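PDB 6QQ4: general odorant-binding protein 28a, which probably binds and carries small hydrophobic odorants such as floral scents or pheromones, as a secreted, all-helical protein of the PBP/GOBP family. Local coordinates for residues L61-G66 / T90-T95. Residues are numbered along the deposited sequence; the frame is centred on the assembly and turned at random.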
loop_
_atom_site.group_PDB
_atom_site.type_symbol
_atom_site.label_atom_id
_atom_site.label_comp_id
_atom_site.label_asym_id
_atom_site.label_seq_id
_atom_site.Cartn_x
_atom_site.Cartn_y
_atom_site.Cartn_z
ATOM N N LEU A 61 9.646 1.139 -5.025
ATOM C CA LEU A 61 9.236 -0.012 -4.228
ATOM C C LEU A 61 10.476 -0.758 -3.723
ATOM O O LEU A 61 11.434 -0.960 -4.473
ATOM C CB LEU A 61 8.343 -0.955 -5.045
ATOM C CG LEU A 61 7.246 -1.686 -4.272
ATOM C CD1 LEU A 61 6.111 -0.722 -3.933
ATOM C CD2 LEU A 61 6.737 -2.881 -5.059
ATOM N N ASP A 62 10.448 -1.142 -2.453
ATOM C CA ASP A 62 11.538 -1.878 -1.823
ATOM C C ASP A 62 11.037 -3.238 -1.343
ATOM O O ASP A 62 10.374 -3.328 -0.312
ATOM C CB ASP A 62 12.110 -1.080 -0.654
ATOM C CG ASP A 62 13.456 -1.609 -0.174
ATOM O OD1 ASP A 62 13.664 -2.843 -0.184
ATOM O OD2 ASP A 62 14.304 -0.778 0.220
ATOM N N THR A 63 11.374 -4.290 -2.083
ATOM C CA THR A 63 10.820 -5.613 -1.814
ATOM C C THR A 63 11.661 -6.472 -0.875
ATOM O O THR A 63 11.242 -7.576 -0.520
ATOM C CB THR A 63 10.620 -6.396 -3.105
ATOM O OG1 THR A 63 11.838 -6.373 -3.859
ATOM C CG2 THR A 63 9.478 -5.780 -3.931
ATOM N N GLU A 64 12.832 -5.978 -0.475
ATOM C CA GLU A 64 13.653 -6.668 0.525
ATOM C C GLU A 64 12.885 -6.802 1.841
ATOM O O GLU A 64 11.916 -6.081 2.067
ATOM C CB GLU A 64 14.974 -5.927 0.756
ATOM N N ALA A 65 13.331 -7.713 2.708
ATOM C CA ALA A 65 12.598 -8.059 3.932
ATOM C C ALA A 65 11.160 -8.443 3.583
ATOM O O ALA A 65 10.200 -7.889 4.131
ATOM C CB ALA A 65 12.623 -6.903 4.940
ATOM N N GLY A 66 11.038 -9.396 2.663
ATOM C CA GLY A 66 9.761 -9.812 2.111
ATOM C C GLY A 66 8.624 -9.988 3.099
ATOM O O GLY A 66 7.652 -9.232 3.060
ATOM N N THR A 90 6.046 -8.403 -9.094
ATOM C CA THR A 90 5.385 -7.880 -10.277
ATOM C C THR A 90 5.386 -6.346 -10.288
ATOM O O THR A 90 5.817 -5.724 -11.257
ATOM C CB THR A 90 3.937 -8.382 -10.378
ATOM O OG1 THR A 90 3.939 -9.766 -10.743
ATOM C CG2 THR A 90 3.179 -7.596 -11.424
ATOM N N CYS A 91 4.924 -5.743 -9.203
ATOM C CA CYS A 91 4.641 -4.314 -9.205
ATOM C C CYS A 91 5.894 -3.456 -9.045
ATOM O O CYS A 91 5.910 -2.306 -9.474
ATOM C CB CYS A 91 3.613 -3.987 -8.116
ATOM S SG CYS A 91 1.985 -4.732 -8.450
ATOM N N ALA A 92 6.956 -4.024 -8.473
ATOM C CA ALA A 92 8.232 -3.315 -8.365
ATOM C C ALA A 92 8.816 -2.992 -9.727
ATOM O O ALA A 92 9.753 -2.203 -9.830
ATOM C CB ALA A 92 9.241 -4.127 -7.552
ATOM N N ALA A 93 8.250 -3.583 -10.773
ATOM C CA ALA A 93 8.769 -3.396 -12.119
ATOM C C ALA A 93 8.061 -2.292 -12.925
ATOM O O ALA A 93 8.494 -1.958 -14.031
ATOM C CB ALA A 93 8.700 -4.714 -12.876
ATOM N N ILE A 94 6.972 -1.731 -12.407
ATOM C CA ILE A 94 6.248 -0.736 -13.201
ATOM C C ILE A 94 7.002 0.598 -13.241
ATOM O O ILE A 94 7.833 0.875 -12.380
ATOM C CB ILE A 94 4.823 -0.494 -12.665
ATOM C CG1 ILE A 94 4.881 0.149 -11.278
ATOM C CG2 ILE A 94 4.000 -1.783 -12.674
ATOM C CD1 ILE A 94 3.533 0.574 -10.786
ATOM N N THR A 95 6.710 1.419 -14.242
ATOM C CA THR A 95 7.232 2.783 -14.264
ATOM C C THR A 95 6.302 3.760 -13.517
ATOM O O THR A 95 5.085 3.777 -13.743
ATOM C CB THR A 95 7.440 3.282 -15.703
ATOM O OG1 THR A 95 6.248 3.065 -16.468
ATOM C CG2 THR A 95 8.597 2.542 -16.356
#
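The type I turn Cys-91 to Ile-94, at the C-terminal end of helix 78-91, meets the loop leading into helix 66-74 through an apolar contact of Leu-61 and Thr-63 with Ala-92. Leu-61 does most of the touching. Its CD2 methyl lies 3.7 Å from Ala-92 CB and 3.6 Å from Ala-92 N, so one branch covers both the methyl and the start of that residue's backbone. The same CD2 stands 4.1 Å from Cys-91 C. Leu-61 CB is a further neighbour, 4.1 Å from Ala-92 CB. Thr-63 adds its methyl, with CG2 4.0 Å from Ala-92 CB. Its chi1 of 51° sets CG2 anti to the carbonyl carbon and beside the backbone N, on the side of Ala-92. The fold is that of the PBP/GOBP odorant-binding proteins, helices tied by disulfides. Here Cys-91 is bonded to Cys-110 of helix 100-117, where Phe-111 touches both Leu-61 and Cys-91. Tyr-107 OH of the same helix hydrogen-bonds Leu-61 N. The turn is closed by Ile-94 N, 3.2 Å from Cys-91 O. Within 61-66, Asp-62 OD1 accepts from Glu-64 N at 3.3 Å, an Asx turn just before Ala-65, which holds the N-cap position of helix 66-74.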